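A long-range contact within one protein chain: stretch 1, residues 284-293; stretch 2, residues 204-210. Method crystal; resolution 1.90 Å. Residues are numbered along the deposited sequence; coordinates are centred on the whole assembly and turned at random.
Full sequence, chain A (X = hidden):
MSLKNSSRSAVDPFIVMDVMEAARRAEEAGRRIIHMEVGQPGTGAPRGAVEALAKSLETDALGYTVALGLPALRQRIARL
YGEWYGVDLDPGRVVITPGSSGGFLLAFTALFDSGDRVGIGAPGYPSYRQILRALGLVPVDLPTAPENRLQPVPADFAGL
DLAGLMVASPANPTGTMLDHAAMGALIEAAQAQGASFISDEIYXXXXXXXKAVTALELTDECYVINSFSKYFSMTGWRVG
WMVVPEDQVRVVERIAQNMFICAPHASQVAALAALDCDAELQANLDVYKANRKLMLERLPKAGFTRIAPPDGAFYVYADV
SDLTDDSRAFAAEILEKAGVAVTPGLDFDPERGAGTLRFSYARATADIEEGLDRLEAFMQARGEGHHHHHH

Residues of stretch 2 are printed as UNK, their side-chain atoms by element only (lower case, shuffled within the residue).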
# COMPACT_ATOMS: atom_id res chain seq x y z
N ASN A 284 -0.60 -8.71 16.13
CA ASN A 284 -1.15 -8.67 14.78
C ASN A 284 -0.11 -9.17 13.82
O ASN A 284 -0.42 -9.95 12.95
CB ASN A 284 -1.52 -7.25 14.35
CG ASN A 284 -2.61 -6.62 15.20
OD1 ASN A 284 -3.36 -7.29 15.92
ND2 ASN A 284 -2.71 -5.30 15.12
N LEU A 285 1.13 -8.71 13.93
CA LEU A 285 2.18 -9.19 13.02
C LEU A 285 2.48 -10.69 13.16
O LEU A 285 2.78 -11.37 12.17
CB LEU A 285 3.44 -8.38 13.19
CG LEU A 285 4.56 -8.72 12.20
CD1 LEU A 285 4.11 -8.52 10.76
CD2 LEU A 285 5.78 -7.86 12.50
N ASP A 286 2.41 -11.22 14.38
CA ASP A 286 2.54 -12.68 14.60
C ASP A 286 1.48 -13.43 13.81
O ASP A 286 1.75 -14.49 13.24
CB ASP A 286 2.44 -13.07 16.09
CG ASP A 286 3.60 -12.54 16.94
OD1 ASP A 286 4.70 -12.28 16.39
OD2 ASP A 286 3.39 -12.36 18.16
N VAL A 287 0.28 -12.89 13.77
CA VAL A 287 -0.77 -13.46 12.96
C VAL A 287 -0.41 -13.44 11.47
O VAL A 287 -0.53 -14.43 10.78
CB VAL A 287 -2.11 -12.75 13.21
CG1 VAL A 287 -3.13 -13.25 12.25
CG2 VAL A 287 -2.59 -13.02 14.68
N TYR A 288 0.08 -12.31 10.98
CA TYR A 288 0.49 -12.25 9.58
C TYR A 288 1.62 -13.26 9.30
O TYR A 288 1.61 -13.89 8.26
CB TYR A 288 0.99 -10.86 9.18
CG TYR A 288 0.02 -9.70 9.37
CD1 TYR A 288 -1.32 -9.83 9.16
CD2 TYR A 288 0.50 -8.45 9.71
CE1 TYR A 288 -2.18 -8.75 9.34
CE2 TYR A 288 -0.34 -7.37 9.88
CZ TYR A 288 -1.65 -7.52 9.68
OH TYR A 288 -2.50 -6.45 9.88
N LYS A 289 2.57 -13.39 10.24
CA LYS A 289 3.68 -14.33 10.07
C LYS A 289 3.17 -15.75 9.92
O LYS A 289 3.62 -16.50 9.05
CB LYS A 289 4.69 -14.20 11.21
CG LYS A 289 5.53 -12.96 11.09
CD LYS A 289 6.14 -12.51 12.37
CE LYS A 289 7.27 -11.53 12.11
NZ LYS A 289 7.80 -11.02 13.40
N ALA A 290 2.18 -16.11 10.74
CA ALA A 290 1.58 -17.44 10.71
C ALA A 290 0.80 -17.67 9.41
O ALA A 290 0.88 -18.75 8.81
CB ALA A 290 0.64 -17.64 11.95
N ASN A 291 0.07 -16.65 8.95
CA ASN A 291 -0.73 -16.77 7.73
C ASN A 291 0.13 -16.91 6.49
O ASN A 291 -0.23 -17.65 5.58
CB ASN A 291 -1.62 -15.55 7.53
CG ASN A 291 -2.66 -15.41 8.62
OD1 ASN A 291 -2.79 -16.29 9.49
ND2 ASN A 291 -3.38 -14.30 8.59
N ARG A 292 1.24 -16.17 6.47
CA ARG A 292 2.20 -16.15 5.34
C ARG A 292 2.81 -17.53 5.19
O ARG A 292 2.88 -18.08 4.07
CB ARG A 292 3.30 -15.11 5.64
CG ARG A 292 4.37 -14.97 4.57
CD ARG A 292 5.19 -13.75 4.80
NE ARG A 292 6.33 -13.68 3.92
CZ ARG A 292 7.54 -14.17 4.19
NH1 ARG A 292 7.77 -14.81 5.34
NH2 ARG A 292 8.51 -14.02 3.31
N LYS A 293 3.19 -18.10 6.33
CA LYS A 293 3.72 -19.47 6.40
C LYS A 293 2.72 -20.44 5.74
O LYS A 293 3.09 -21.23 4.89
CB LYS A 293 4.05 -19.82 7.87
CG LYS A 293 4.98 -21.07 8.15
CD LYS A 293 5.28 -21.17 9.63
CE LYS A 293 6.18 -22.36 10.02
NZ LYS A 293 7.61 -21.93 10.28
N UNK A 204 5.65 -0.28 5.86
CA UNK A 204 6.70 -0.44 6.89
C UNK A 204 6.13 -0.86 8.25
O UNK A 204 5.12 -0.35 8.68
c UNK A 204 8.49 1.06 5.92
n UNK A 204 9.57 1.13 4.01
n UNK A 204 9.68 1.74 6.07
c UNK A 204 7.53 0.84 7.05
c UNK A 204 8.44 0.67 4.63
c UNK A 204 10.31 1.78 4.90
N UNK A 205 6.82 -1.77 8.92
CA UNK A 205 6.32 -2.42 10.12
C UNK A 205 5.83 -3.84 9.84
O UNK A 205 6.03 -4.74 10.66
N UNK A 206 5.18 -4.04 8.69
CA UNK A 206 4.69 -5.36 8.28
C UNK A 206 5.75 -6.09 7.43
O UNK A 206 5.74 -6.10 6.16
c UNK A 206 2.83 -6.72 7.20
c UNK A 206 3.32 -5.28 7.54
c UNK A 206 0.94 -4.36 7.81
c UNK A 206 2.30 -4.61 8.45
N UNK A 207 6.68 -6.67 8.16
CA UNK A 207 7.92 -7.16 7.59
C UNK A 207 8.25 -8.49 8.25
O UNK A 207 7.92 -8.70 9.41
o UNK A 207 9.35 -2.64 8.20
o UNK A 207 10.94 -4.21 8.17
c UNK A 207 9.77 -3.80 7.93
c UNK A 207 9.02 -6.17 7.89
c UNK A 207 8.82 -4.80 7.31
N UNK A 208 8.87 -9.38 7.50
CA UNK A 208 9.05 -10.78 7.90
C UNK A 208 10.54 -11.02 8.15
O UNK A 208 11.00 -10.78 9.28
o UNK A 208 2.93 -10.34 6.60
c UNK A 208 6.42 -10.75 5.65
c UNK A 208 6.95 -11.40 6.75
c UNK A 208 6.11 -11.65 7.81
c UNK A 208 4.26 -10.68 6.65
c UNK A 208 8.42 -11.71 6.85
c UNK A 208 5.09 -10.38 5.59
c UNK A 208 4.77 -11.30 7.77
N UNK A 209 11.31 -11.38 7.13
CA UNK A 209 12.77 -11.51 7.32
C UNK A 209 13.58 -10.35 6.72
O UNK A 209 14.58 -9.96 7.28
c UNK A 209 12.59 -13.46 5.69
c UNK A 209 11.40 -14.35 6.03
o UNK A 209 11.01 -14.49 7.21
o UNK A 209 10.88 -14.93 5.05
c UNK A 209 13.29 -12.89 6.86
N UNK A 210 13.13 -9.76 5.61
CA UNK A 210 13.78 -8.58 5.04
C UNK A 210 13.46 -7.30 5.83
O UNK A 210 12.32 -7.04 6.15
c UNK A 210 13.36 -8.41 3.60
O HOH W 1 9.44 -9.15 11.61

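Stretch 1 is a continuous helical segment whose residues at 285, 288, 289 and 292 face a loop of no regular secondary structure, so each position of that loop can be read from its atoms and from what this helical face presents to it.

Position 204 has one side-chain carbon leading to a five-membered ring of three carbons and two nitrogens; the side chain is out of reach of the helix and takes no part in the contact. That composition is an imidazole, so the residue is His-204.

Position 205 has no side-chain atoms. Its contribution is a carbonyl, with the O of position 205 lying 3.6 Å from Leu-285 CD2. The residue is therefore Gly-205, and the backbone agrees: at phi 103° and psi -39° a CB would be jammed against the carbonyl oxygen of the preceding residue.

Position 206 carries four carbons, forked at the first, with one arm two carbons long, and they make apolar contacts with Leu-285 and Tyr-288. A saturated, beta-branched chain of this shape is Ile-206. Ile-206 CG2 lies 3.8 Å from Tyr-288 CD2 and 4.2 Å from Leu-285 CD1.

Position 207 has three carbons in a row, the third bearing two oxygens, and its CA-to-CB bond points away from the helix. The backbone serves the helix instead: the O of position 207 is 3.9 Å from Leu-285 CD2. Two methylenes before a carboxylate give Glu-207. The carboxylate turns back on its own loop, where Glu-207 OE2 accepts a hydrogen bond from Gly-205 N at 2.8 Å and 171°.

Position 208 shows one carbon, then a six-carbon ring bearing one oxygen. Its CA-to-CB bond points toward the helix, and the ring has Arg-292 CD over one face, Lys-289 CG at its edge and Tyr-288 CB near its oxygen. The residue is Tyr-208. With 113 Å² covered by stretch 1, it is the most extensively covered residue of either stretch. Arg-292 CD sits 3.4 Å from the Tyr-208 ring centroid, 12° off the normal, a CH-pi contact. Lys-289 CG is 3.6 Å from Tyr-208 CD2, and Tyr-288 CB lies 3.3 Å from Tyr-208 OH.

Position 209 again has three carbons, the last carrying two oxygens. Although CA-to-CB runs sideways, the carboxylate comes nearer the helix and meets the guanidinium of Arg-292. The residue is Glu-209. Glu-209 OE2 accepts hydrogen bonds from Arg-292 NH1 and Arg-292 NH2, each at 3.1 Å, within a salt bridge. It lies near the guanidinium plane, consistent with its accepting from both nitrogens (angles of 143° and 146°).

Position 210 has a single side-chain carbon, out of reach of stretch 1, which makes it Ala-210.

The contact buries 427 Å² in all and is organised around the ring of Tyr-208. Leu-285 and Tyr-288 pack with Ile-206 at one end, while Arg-292 combines two roles, laying its aliphatic chain over the aromatic face and directing its charged end to Glu-209. One water adds a polar link, accepting from Lys-289 NZ at 3.1 Å and donating to Glu-207 O at 2.7 Å and Tyr-208 O at 3.2 Å.

Stretch 2 204-210: HGIEYEA
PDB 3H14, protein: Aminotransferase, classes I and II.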